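Local structure of CRISPR-associated endonuclease Cas9 (Campylobacter jejuni subsp. jejuni serotype O:2, 5X2H) at residues 638-644 with 674-679; 661-667 with 723-727; 668-672 with 701-707. The protein is an RNA-guided endonuclease of bacterial adaptive immunity that recognises and cuts invading DNA matching its CRISPR guide. All coordinates share one frame; numbering follows the deposited sequence.

Interaction 1: residues 638-644 with 674-679. With nucleotides of chain C; nucleotides of chain B.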
# COMPACT_ATOMS: atom_id res chain seq x y z
N LEU A 638 0.97 -16.10 6.67
CA LEU A 638 0.64 -17.45 7.11
C LEU A 638 1.58 -17.96 8.19
O LEU A 638 1.29 -18.99 8.80
CB LEU A 638 0.66 -18.41 5.92
CG LEU A 638 -0.29 -18.07 4.78
CD1 LEU A 638 -0.22 -19.11 3.67
CD2 LEU A 638 -1.71 -17.93 5.32
N HIS A 639 2.68 -17.26 8.44
CA HIS A 639 3.72 -17.73 9.35
C HIS A 639 4.74 -16.62 9.50
O HIS A 639 4.78 -15.67 8.71
CB HIS A 639 4.37 -19.01 8.83
CG HIS A 639 4.87 -18.91 7.42
ND1 HIS A 639 6.05 -18.27 7.10
CD2 HIS A 639 4.35 -19.35 6.25
CE1 HIS A 639 6.23 -18.32 5.79
NE2 HIS A 639 5.22 -18.97 5.25
N GLU A 640 5.57 -16.75 10.53
CA GLU A 640 6.72 -15.86 10.64
C GLU A 640 7.65 -16.05 9.45
O GLU A 640 7.65 -17.09 8.78
CB GLU A 640 7.47 -16.10 11.95
CG GLU A 640 6.83 -15.45 13.17
CD GLU A 640 7.76 -15.43 14.37
OE1 GLU A 640 8.85 -16.04 14.30
OE2 GLU A 640 7.39 -14.81 15.39
N GLU A 641 8.46 -15.03 9.18
CA GLU A 641 9.32 -15.05 8.01
C GLU A 641 10.70 -15.63 8.28
O GLU A 641 11.46 -15.85 7.33
CB GLU A 641 9.45 -13.63 7.45
CG GLU A 641 8.12 -13.06 6.97
CD GLU A 641 8.23 -11.63 6.49
OE1 GLU A 641 9.14 -10.91 6.94
OE2 GLU A 641 7.39 -11.22 5.67
N THR A 642 11.04 -15.91 9.53
CA THR A 642 12.33 -16.50 9.87
C THR A 642 12.25 -18.02 9.76
O THR A 642 11.50 -18.66 10.50
CB THR A 642 12.77 -16.10 11.28
OG1 THR A 642 12.86 -14.67 11.37
CG2 THR A 642 14.12 -16.72 11.61
N PHE A 643 13.03 -18.58 8.84
CA PHE A 643 13.15 -20.03 8.74
C PHE A 643 14.06 -20.53 9.86
O PHE A 643 15.14 -19.96 10.09
CB PHE A 643 13.70 -20.43 7.37
CG PHE A 643 12.93 -19.86 6.21
CD1 PHE A 643 11.55 -19.82 6.24
CD2 PHE A 643 13.58 -19.37 5.10
CE1 PHE A 643 10.83 -19.29 5.18
CE2 PHE A 643 12.88 -18.85 4.03
CZ PHE A 643 11.50 -18.81 4.07
N ARG A 644 13.64 -21.58 10.55
CA ARG A 644 14.34 -22.05 11.74
C ARG A 644 14.73 -23.51 11.59
O ARG A 644 14.07 -24.29 10.90
CB ARG A 644 13.48 -21.88 12.99
CG ARG A 644 13.01 -20.46 13.20
CD ARG A 644 12.26 -20.29 14.51
NE ARG A 644 11.85 -18.90 14.69
CZ ARG A 644 12.65 -17.95 15.16
NH1 ARG A 644 13.90 -18.24 15.50
NH2 ARG A 644 12.20 -16.71 15.29
N LYS A 674 10.78 -25.96 5.58
CA LYS A 674 11.33 -24.98 6.51
C LYS A 674 10.41 -24.85 7.72
O LYS A 674 9.20 -24.69 7.56
CB LYS A 674 11.52 -23.63 5.83
CG LYS A 674 12.04 -23.71 4.40
CD LYS A 674 11.96 -22.36 3.72
CE LYS A 674 12.17 -22.48 2.22
NZ LYS A 674 13.51 -23.03 1.87
N ILE A 675 10.99 -24.90 8.91
CA ILE A 675 10.23 -24.74 10.15
C ILE A 675 9.98 -23.26 10.39
O ILE A 675 10.91 -22.44 10.35
CB ILE A 675 10.98 -25.37 11.34
CG1 ILE A 675 11.25 -26.85 11.08
CG2 ILE A 675 10.18 -25.19 12.62
CD1 ILE A 675 10.04 -27.74 11.25
N VAL A 676 8.72 -22.90 10.65
CA VAL A 676 8.32 -21.52 10.88
C VAL A 676 7.27 -21.48 11.99
O VAL A 676 6.49 -22.42 12.17
CB VAL A 676 7.75 -20.87 9.59
CG1 VAL A 676 8.86 -20.69 8.54
CG2 VAL A 676 6.61 -21.71 9.04
N LYS A 677 7.26 -20.37 12.73
CA LYS A 677 6.24 -20.16 13.75
C LYS A 677 4.95 -19.65 13.11
O LYS A 677 4.92 -19.25 11.94
CB LYS A 677 6.73 -19.18 14.81
CG LYS A 677 7.97 -19.64 15.57
CD LYS A 677 8.30 -18.69 16.71
CE LYS A 677 9.50 -19.18 17.51
NZ LYS A 677 9.81 -18.26 18.63
N ASN A 678 3.88 -19.66 13.89
CA ASN A 678 2.58 -19.28 13.38
C ASN A 678 2.52 -17.79 13.06
O ASN A 678 3.33 -16.98 13.52
CB ASN A 678 1.48 -19.62 14.40
CG ASN A 678 0.97 -21.04 14.23
OD1 ASN A 678 0.57 -21.44 13.14
ND2 ASN A 678 0.99 -21.81 15.31
N GLY A 679 1.54 -17.43 12.24
CA GLY A 679 1.11 -16.06 12.07
C GLY A 679 0.04 -15.71 13.08
O GLY A 679 -0.06 -16.32 14.15
P DG C 9 9.81 -12.67 11.43
OP1 DG C 9 8.55 -12.63 10.63
OP2 DG C 9 10.43 -13.97 11.74
O5' DG C 9 10.91 -11.78 10.70
C5' DG C 9 10.56 -10.55 10.11
C4' DG C 9 11.80 -9.75 9.77
O4' DG C 9 12.57 -10.47 8.78
C3' DG C 9 11.53 -8.36 9.20
O3' DG C 9 12.23 -7.38 9.94
C2' DG C 9 12.03 -8.43 7.75
C1' DG C 9 13.05 -9.57 7.81
N9 DG C 9 13.16 -10.29 6.54
C8 DG C 9 12.20 -11.08 5.95
N7 DG C 9 12.58 -11.59 4.81
C5 DG C 9 13.87 -11.10 4.63
C6 DG C 9 14.78 -11.32 3.57
O6 DG C 9 14.62 -12.01 2.56
N1 DG C 9 15.98 -10.64 3.77
C2 DG C 9 16.26 -9.86 4.87
N2 DG C 9 17.48 -9.29 4.89
N3 DG C 9 15.42 -9.65 5.87
C4 DG C 9 14.24 -10.30 5.69
P A B 49 7.94 -16.10 -2.06
OP1 A B 49 7.98 -16.86 -3.33
OP2 A B 49 8.51 -14.73 -1.99
O5' A B 49 6.42 -16.02 -1.56
C5' A B 49 5.65 -17.19 -1.38
C4' A B 49 5.72 -17.69 0.05
O4' A B 49 5.28 -16.66 0.96
C3' A B 49 4.85 -18.89 0.38
O3' A B 49 5.47 -20.10 -0.01
C2' A B 49 4.65 -18.77 1.90
O2' A B 49 5.70 -19.44 2.60
C1' A B 49 4.78 -17.26 2.14
N9 A B 49 3.52 -16.61 2.54
C8 A B 49 3.28 -16.00 3.75
N7 A B 49 2.08 -15.49 3.87
C5 A B 49 1.48 -15.77 2.65
C6 A B 49 0.20 -15.49 2.15
N6 A B 49 -0.74 -14.83 2.83
N1 A B 49 -0.08 -15.90 0.90
C2 A B 49 0.86 -16.56 0.21
N3 A B 49 2.10 -16.89 0.58
C4 A B 49 2.36 -16.46 1.83
P U B 22 22.34 -15.17 7.28
OP1 U B 22 23.00 -15.23 8.61
OP2 U B 22 23.13 -15.47 6.06
O5' U B 22 21.09 -16.15 7.30
C5' U B 22 20.13 -16.08 8.35
C4' U B 22 18.86 -16.79 7.98
O4' U B 22 18.33 -16.25 6.74
C3' U B 22 18.98 -18.28 7.70
O3' U B 22 19.02 -19.06 8.88
C2' U B 22 17.77 -18.56 6.82
O2' U B 22 16.59 -18.66 7.61
C1' U B 22 17.67 -17.26 6.01
N1 U B 22 18.28 -17.36 4.66
C2 U B 22 17.53 -17.98 3.68
O2 U B 22 16.42 -18.46 3.89
N3 U B 22 18.11 -18.03 2.45
C4 U B 22 19.35 -17.54 2.09
O4 U B 22 19.73 -17.67 0.92
C5 U B 22 20.07 -16.90 3.15
C6 U B 22 19.52 -16.83 4.37
O HOH W 1 -0.02 -19.49 11.06
O HOH W 2 9.70 -18.34 12.69

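Interaction 2: residues 661-667 with 723-727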
# COMPACT_ATOMS: atom_id res chain seq x y z
N LYS A 661 5.35 -33.68 17.07
CA LYS A 661 4.05 -33.50 17.71
C LYS A 661 3.56 -32.07 17.56
O LYS A 661 2.38 -31.83 17.27
CB LYS A 661 4.15 -33.89 19.18
CG LYS A 661 2.82 -33.94 19.91
CD LYS A 661 2.98 -34.66 21.22
CE LYS A 661 1.64 -34.87 21.89
NZ LYS A 661 1.75 -35.78 23.07
N ALA A 662 4.45 -31.09 17.75
CA ALA A 662 4.09 -29.70 17.54
C ALA A 662 3.64 -29.46 16.10
O ALA A 662 2.70 -28.69 15.85
CB ALA A 662 5.26 -28.79 17.89
N LEU A 663 4.29 -30.12 15.14
CA LEU A 663 3.86 -30.00 13.75
C LEU A 663 2.47 -30.58 13.56
O LEU A 663 1.65 -30.02 12.83
CB LEU A 663 4.87 -30.69 12.83
CG LEU A 663 6.18 -29.94 12.62
CD1 LEU A 663 7.19 -30.79 11.85
CD2 LEU A 663 5.92 -28.63 11.88
N GLU A 664 2.18 -31.71 14.22
CA GLU A 664 0.87 -32.33 14.07
C GLU A 664 -0.24 -31.50 14.71
O GLU A 664 -1.40 -31.63 14.30
CB GLU A 664 0.88 -33.74 14.66
CG GLU A 664 -0.06 -34.69 13.94
CD GLU A 664 -0.51 -35.85 14.81
OE1 GLU A 664 0.32 -36.42 15.55
OE2 GLU A 664 -1.72 -36.18 14.75
N LEU A 665 0.09 -30.67 15.69
CA LEU A 665 -0.90 -29.85 16.38
C LEU A 665 -1.02 -28.44 15.82
O LEU A 665 -1.98 -27.74 16.17
CB LEU A 665 -0.56 -29.77 17.87
CG LEU A 665 -0.72 -31.07 18.67
CD1 LEU A 665 -0.08 -30.94 20.04
CD2 LEU A 665 -2.19 -31.43 18.80
N GLY A 666 -0.09 -28.02 14.97
CA GLY A 666 -0.13 -26.68 14.43
C GLY A 666 0.58 -25.63 15.26
O GLY A 666 0.45 -24.44 14.97
N LYS A 667 1.32 -26.04 16.30
CA LYS A 667 2.08 -25.08 17.09
C LYS A 667 3.23 -24.49 16.28
O LYS A 667 3.70 -23.38 16.57
CB LYS A 667 2.61 -25.74 18.36
CG LYS A 667 1.52 -26.23 19.30
CD LYS A 667 2.09 -27.07 20.44
CE LYS A 667 3.10 -26.28 21.25
NZ LYS A 667 2.48 -25.12 21.94
N ILE A 723 5.21 -31.80 25.18
CA ILE A 723 3.92 -31.36 24.65
C ILE A 723 2.88 -32.42 24.99
O ILE A 723 2.93 -33.54 24.48
CB ILE A 723 3.96 -31.11 23.14
CG1 ILE A 723 5.05 -30.09 22.79
CG2 ILE A 723 2.60 -30.63 22.63
CD1 ILE A 723 5.12 -29.75 21.33
N LYS A 724 1.93 -32.06 25.85
CA LYS A 724 0.84 -32.95 26.19
C LYS A 724 -0.16 -33.04 25.03
O LYS A 724 -0.32 -32.09 24.26
CB LYS A 724 0.14 -32.46 27.46
CG LYS A 724 -0.80 -33.47 28.12
CD LYS A 724 -1.43 -32.87 29.38
CE LYS A 724 -2.37 -33.85 30.06
NZ LYS A 724 -1.65 -35.01 30.63
N ASP A 725 -0.81 -34.20 24.91
CA ASP A 725 -1.84 -34.37 23.89
C ASP A 725 -2.90 -33.29 24.02
O ASP A 725 -3.34 -32.95 25.12
CB ASP A 725 -2.51 -35.74 24.03
CG ASP A 725 -1.62 -36.88 23.58
OD1 ASP A 725 -0.51 -36.62 23.09
OD2 ASP A 725 -2.04 -38.05 23.72
N TRP A 726 -3.32 -32.74 22.88
CA TRP A 726 -4.47 -31.85 22.89
C TRP A 726 -5.75 -32.67 22.90
O TRP A 726 -5.75 -33.88 22.66
CB TRP A 726 -4.43 -30.89 21.70
CG TRP A 726 -3.42 -29.79 21.87
CD1 TRP A 726 -2.42 -29.74 22.80
CD2 TRP A 726 -3.30 -28.59 21.10
NE1 TRP A 726 -1.69 -28.58 22.65
CE2 TRP A 726 -2.21 -27.86 21.61
CE3 TRP A 726 -4.02 -28.07 20.01
CZ2 TRP A 726 -1.82 -26.63 21.08
CZ3 TRP A 726 -3.63 -26.85 19.49
CH2 TRP A 726 -2.54 -26.15 20.02
N ILE A 727 -6.86 -32.00 23.21
CA ILE A 727 -8.12 -32.67 23.52
C ILE A 727 -9.04 -32.60 22.31
O ILE A 727 -9.42 -31.51 21.86
CB ILE A 727 -8.78 -32.05 24.76
CG1 ILE A 727 -7.82 -32.11 25.94
CG2 ILE A 727 -10.08 -32.78 25.08
CD1 ILE A 727 -8.19 -31.19 27.08

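Interaction 3: residues 668-672 with 701-707. With nucleotides of chain B; nucleotides of chain D.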
# COMPACT_ATOMS: atom_id res chain seq x y z
N ILE A 668 3.70 -25.23 15.27
CA ILE A 668 4.65 -24.73 14.29
C ILE A 668 4.26 -25.33 12.94
O ILE A 668 3.53 -26.32 12.86
CB ILE A 668 6.12 -25.10 14.62
CG1 ILE A 668 6.24 -26.59 14.95
CG2 ILE A 668 6.65 -24.22 15.74
CD1 ILE A 668 7.67 -27.06 15.16
N ARG A 669 4.75 -24.71 11.88
CA ARG A 669 4.46 -25.14 10.52
C ARG A 669 5.76 -25.51 9.81
O ARG A 669 6.84 -25.05 10.18
CB ARG A 669 3.72 -24.06 9.73
CG ARG A 669 2.62 -23.36 10.50
CD ARG A 669 1.41 -24.24 10.72
NE ARG A 669 0.42 -23.57 11.55
CZ ARG A 669 -0.86 -23.94 11.64
NH1 ARG A 669 -1.31 -24.97 10.95
NH2 ARG A 669 -1.69 -23.26 12.42
N LYS A 670 5.62 -26.34 8.78
CA LYS A 670 6.72 -26.71 7.91
C LYS A 670 6.30 -26.37 6.48
O LYS A 670 5.50 -27.09 5.88
CB LYS A 670 7.06 -28.19 8.05
CG LYS A 670 8.56 -28.49 8.06
CD LYS A 670 8.95 -29.42 6.92
CE LYS A 670 9.50 -30.73 7.44
NZ LYS A 670 8.46 -31.55 8.11
N VAL A 671 6.82 -25.26 5.95
CA VAL A 671 6.54 -24.84 4.58
C VAL A 671 7.82 -24.98 3.77
O VAL A 671 8.90 -24.54 4.20
CB VAL A 671 5.99 -23.40 4.53
CG1 VAL A 671 4.75 -23.27 5.41
CG2 VAL A 671 7.04 -22.37 4.94
N ASN A 672 7.72 -25.65 2.62
CA ASN A 672 8.86 -25.86 1.72
C ASN A 672 10.03 -26.50 2.45
O ASN A 672 11.20 -26.22 2.15
CB ASN A 672 9.29 -24.55 1.06
CG ASN A 672 8.15 -23.87 0.32
OD1 ASN A 672 7.32 -24.54 -0.31
ND2 ASN A 672 8.09 -22.55 0.40
N TYR A 701 -5.33 -20.21 13.28
CA TYR A 701 -4.33 -19.31 12.74
C TYR A 701 -4.55 -19.07 11.25
O TYR A 701 -5.33 -19.76 10.59
CB TYR A 701 -2.92 -19.86 12.99
CG TYR A 701 -2.61 -20.13 14.45
CD1 TYR A 701 -2.97 -21.33 15.05
CD2 TYR A 701 -1.97 -19.17 15.22
CE1 TYR A 701 -2.69 -21.57 16.38
CE2 TYR A 701 -1.69 -19.41 16.56
CZ TYR A 701 -2.06 -20.61 17.13
OH TYR A 701 -1.78 -20.84 18.46
N THR A 702 -3.85 -18.06 10.72
CA THR A 702 -3.97 -17.74 9.30
C THR A 702 -3.62 -18.93 8.43
O THR A 702 -4.25 -19.16 7.38
CB THR A 702 -3.08 -16.55 8.96
OG1 THR A 702 -1.76 -16.78 9.47
CG2 THR A 702 -3.64 -15.26 9.55
N MET A 703 -2.61 -19.71 8.83
CA MET A 703 -2.24 -20.89 8.06
C MET A 703 -3.38 -21.89 7.99
O MET A 703 -3.60 -22.53 6.96
CB MET A 703 -0.99 -21.54 8.66
CG MET A 703 -0.60 -22.83 7.97
SD MET A 703 -0.35 -22.61 6.19
CE MET A 703 1.32 -21.98 6.16
N ASP A 704 -4.14 -22.04 9.09
CA ASP A 704 -5.23 -23.00 9.11
C ASP A 704 -6.31 -22.63 8.09
O ASP A 704 -6.87 -23.51 7.43
CB ASP A 704 -5.83 -23.09 10.51
CG ASP A 704 -4.83 -23.61 11.53
OD1 ASP A 704 -4.24 -24.68 11.28
OD2 ASP A 704 -4.62 -22.94 12.56
N PHE A 705 -6.61 -21.34 7.96
CA PHE A 705 -7.56 -20.91 6.94
C PHE A 705 -7.01 -21.16 5.54
O PHE A 705 -7.75 -21.54 4.63
CB PHE A 705 -7.90 -19.43 7.12
CG PHE A 705 -8.80 -18.88 6.04
CD1 PHE A 705 -10.16 -19.11 6.08
CD2 PHE A 705 -8.28 -18.13 5.00
CE1 PHE A 705 -10.99 -18.60 5.09
CE2 PHE A 705 -9.10 -17.63 4.01
CZ PHE A 705 -10.46 -17.86 4.05
N ALA A 706 -5.70 -20.94 5.35
CA ALA A 706 -5.10 -21.20 4.05
C ALA A 706 -5.21 -22.68 3.68
O ALA A 706 -5.51 -23.02 2.53
CB ALA A 706 -3.63 -20.77 4.05
N LEU A 707 -4.99 -23.56 4.66
CA LEU A 707 -5.13 -24.99 4.44
C LEU A 707 -6.58 -25.42 4.28
O LEU A 707 -6.82 -26.55 3.84
CB LEU A 707 -4.49 -25.76 5.60
CG LEU A 707 -2.99 -25.58 5.81
CD1 LEU A 707 -2.54 -26.20 7.13
CD2 LEU A 707 -2.21 -26.18 4.64
P A B 50 4.65 -21.22 -0.83
OP1 A B 50 5.58 -22.34 -1.11
OP2 A B 50 3.93 -20.55 -1.94
O5' A B 50 3.57 -21.75 0.21
C5' A B 50 3.91 -22.69 1.22
C4' A B 50 2.68 -23.30 1.83
O4' A B 50 1.84 -22.24 2.35
C3' A B 50 1.78 -24.06 0.87
O3' A B 50 2.19 -25.41 0.69
C2' A B 50 0.41 -23.93 1.51
O2' A B 50 0.26 -24.85 2.58
C1' A B 50 0.48 -22.52 2.09
N9 A B 50 -0.02 -21.51 1.15
C8 A B 50 0.70 -20.51 0.55
N7 A B 50 -0.01 -19.75 -0.25
C5 A B 50 -1.29 -20.28 -0.16
C6 A B 50 -2.50 -19.93 -0.78
N6 A B 50 -2.63 -18.91 -1.62
N1 A B 50 -3.60 -20.67 -0.48
C2 A B 50 -3.46 -21.69 0.37
N3 A B 50 -2.37 -22.12 1.01
C4 A B 50 -1.31 -21.37 0.69
P DA D 4 1.50 -19.37 18.80
OP1 DA D 4 1.95 -20.37 17.81
OP2 DA D 4 0.13 -19.41 19.38
O5' DA D 4 2.50 -19.39 20.04
C5' DA D 4 3.89 -19.25 19.85
C4' DA D 4 4.60 -19.27 21.18
O4' DA D 4 4.56 -17.94 21.78
C3' DA D 4 3.95 -20.21 22.22
O3' DA D 4 4.95 -20.81 23.00
C2' DA D 4 3.14 -19.23 23.06
C1' DA D 4 4.13 -18.09 23.11
N9 DA D 4 3.60 -16.84 23.63
C8 DA D 4 2.30 -16.43 23.64
N7 DA D 4 2.11 -15.27 24.22
C5 DA D 4 3.39 -14.90 24.64
C6 DA D 4 3.88 -13.78 25.34
N6 DA D 4 3.11 -12.77 25.74
N1 DA D 4 5.21 -13.73 25.59
C2 DA D 4 5.98 -14.75 25.19
N3 DA D 4 5.63 -15.85 24.54
C4 DA D 4 4.31 -15.87 24.29
P U B 80 -13.05 -12.46 4.03
OP1 U B 80 -11.63 -12.15 3.74
OP2 U B 80 -14.12 -11.82 3.22
O5' U B 80 -13.24 -14.04 3.92
C5' U B 80 -12.73 -14.76 2.81
C4' U B 80 -13.58 -15.95 2.45
O4' U B 80 -13.42 -16.99 3.46
C3' U B 80 -15.09 -15.69 2.36
O3' U B 80 -15.64 -16.53 1.34
C2' U B 80 -15.59 -16.17 3.72
O2' U B 80 -16.96 -16.52 3.76
C1' U B 80 -14.69 -17.38 3.94
N1 U B 80 -14.56 -17.80 5.34
C2 U B 80 -14.94 -19.10 5.61
O2 U B 80 -15.36 -19.85 4.74
N3 U B 80 -14.82 -19.49 6.92
C4 U B 80 -14.36 -18.72 7.96
O4 U B 80 -14.31 -19.21 9.09
C5 U B 80 -13.99 -17.38 7.61
C6 U B 80 -14.09 -16.98 6.34

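Interaction 1: residues 638-644 with 674-679
Phe643 and Lys674 pack tightly: the lysine CD sits over the centre of the aromatic ring, 3.4 Å from its centroid and 2° off the normal, a CH-pi contact. Beyond it the amine turns away to hydrogen-bond an adenine base of the RNA. At the ring's edge lies Val676, its CG1 3.6 Å from Phe643 CD1, while CG2 packs against CB and CG of His639, whose CG lies between the backbone N and the carbonyl carbon (chi1 52°). That imidazole is fixed at both nitrogens: ND1 makes an almost straight bond (179°) to Glu640 O at 2.6 Å, and NE2 is hydrogen-bonded to O2' of A49 of chain B.

The backbones join by Arg644 N to Ile675 O and by Glu640 N to Lys677 O, each at 2.9 Å, laying loop 638-644 along strand 674-677 of the wedge-domain hairpin. Its middle bulges out to the DNA. There Thr642 OG1 and Glu641 N donate to OP2 and OP1 of the DG9 phosphate of chain C, consistent with a phosphate-lock loop as in other Cas9 proteins.

At the buried end a water 2.7 Å from Leu638 O joins Asn678 OD1 and Gly679 N, while Asn678 ND2 bonds Gly666 O and a DNA phosphate. Buried Arg644 pairs with Glu648, a DNA phosphate and, through a longer salt bridge from NH2, Glu640 OE1. On the looser side the partly exposed Glu640 and Lys677 lie alongside each other, and a second water links Glu640 OE1, Thr642 O, Arg644 NE and Lys677 N.

Interaction 2: residues 661-667 with 723-727
The last turn of helix 655-665 runs beside the irregular loop 723-727, with the CA atoms of Lys661 and Ile723 7.3 Å apart and those of Leu665 and Trp726 7.7 Å apart. Beyond the helix Gly666 takes a positive phi (88°), and the chain turns to bring Lys667 to the same loop. Leu665 supplies the middle of the contact. Its CD1 rests over the face of the Trp726 five-membered ring, 3.8 Å from the centroid, in a CH-pi contact; the same methyl touches Ile723 CG2, and CD2 meets Trp726 CG. Ile723 reaches back the other way, its CD1 3.6 Å from Ala662 CB, at a point also lined by Tyr653. Lys667 packs its CG and CD beside the benzene part of the indole, CG 3.8 Å from Trp726 CZ2, before bending twice to place its amine on a DNA phosphate. On the more exposed side Lys661, extended along its whole length with CG anti to the backbone N (chi1 -171°), donates from NZ to Ile723 O at 2.9 Å. The same amine forms a salt bridge with Asp725 OD1, modelled so short that its exact length is doubtful. An apolar centre thus ties the loop to the helix, whereas the charged pair lies at the exposed margin, where solvent would probably weaken its contribution.

Interaction 3: residues 668-672 with 701-707
Arg669 grips the Asp704 carboxylate with both terminal nitrogens: NH1 donates to OD1 at 3.0 Å with an angle of 148°, and NH2 makes a weaker bond to OD2, also 3.0 Å long. The two flat groups are inclined by 60°, and OD1 is met from above the carboxylate plane. OD2 keeps its anti lone pair for Tyr701 N, 2.9 Å away, so that Asp704 ties the N-cap residue to the first turn of helix 702-707, as in one half of a capping box. Asn678 holds the remaining guanidinium nitrogen, NE, through OD1, and the bend at chi2 (-72°) swings the arginine across to the helix. Met703 lies over one face of the guanidinium, its CB above the centre and its CG 3.7 Å from Arg669 CD. Farther along the strand, Val671 CG1 meets the Met703 methyl CE at 3.7 Å, and both side chains lean on the sugar of A50 of chain B. Tyr701 OH donates to OP2 of DA4 of chain D at 2.6 Å. Strand 668-671, half of a two-stranded antiparallel hairpin assigned to the Cas9 wedge domain, is thus joined to a short helix that touches the guide RNA, with its N-cap residue bonded to a DNA phosphate.

Interactions 1 and 3 are buried and share the hairpin of strands 668-671 and 674-677, the loop 638-644 lining one strand and helix 702-707 packing on the other; Leu638 also touches that helix, so the two contacts merge. Interaction 2 lies farther out and is partly exposed, but helix 655-665 leads through a short turn at Gly666 and Lys667 into the hairpin, and Ala662 and Leu663 pack on Ile668. The chemistry follows this placement. Backbone bonds, ordered waters and nucleotide contacts dominate 638-644 with 674-679; a largely buried ion pair beside RNA and DNA marks 668-672 with 701-707; 661-667 with 723-727 relies on aliphatic and indole packing, touching DNA through one lysine.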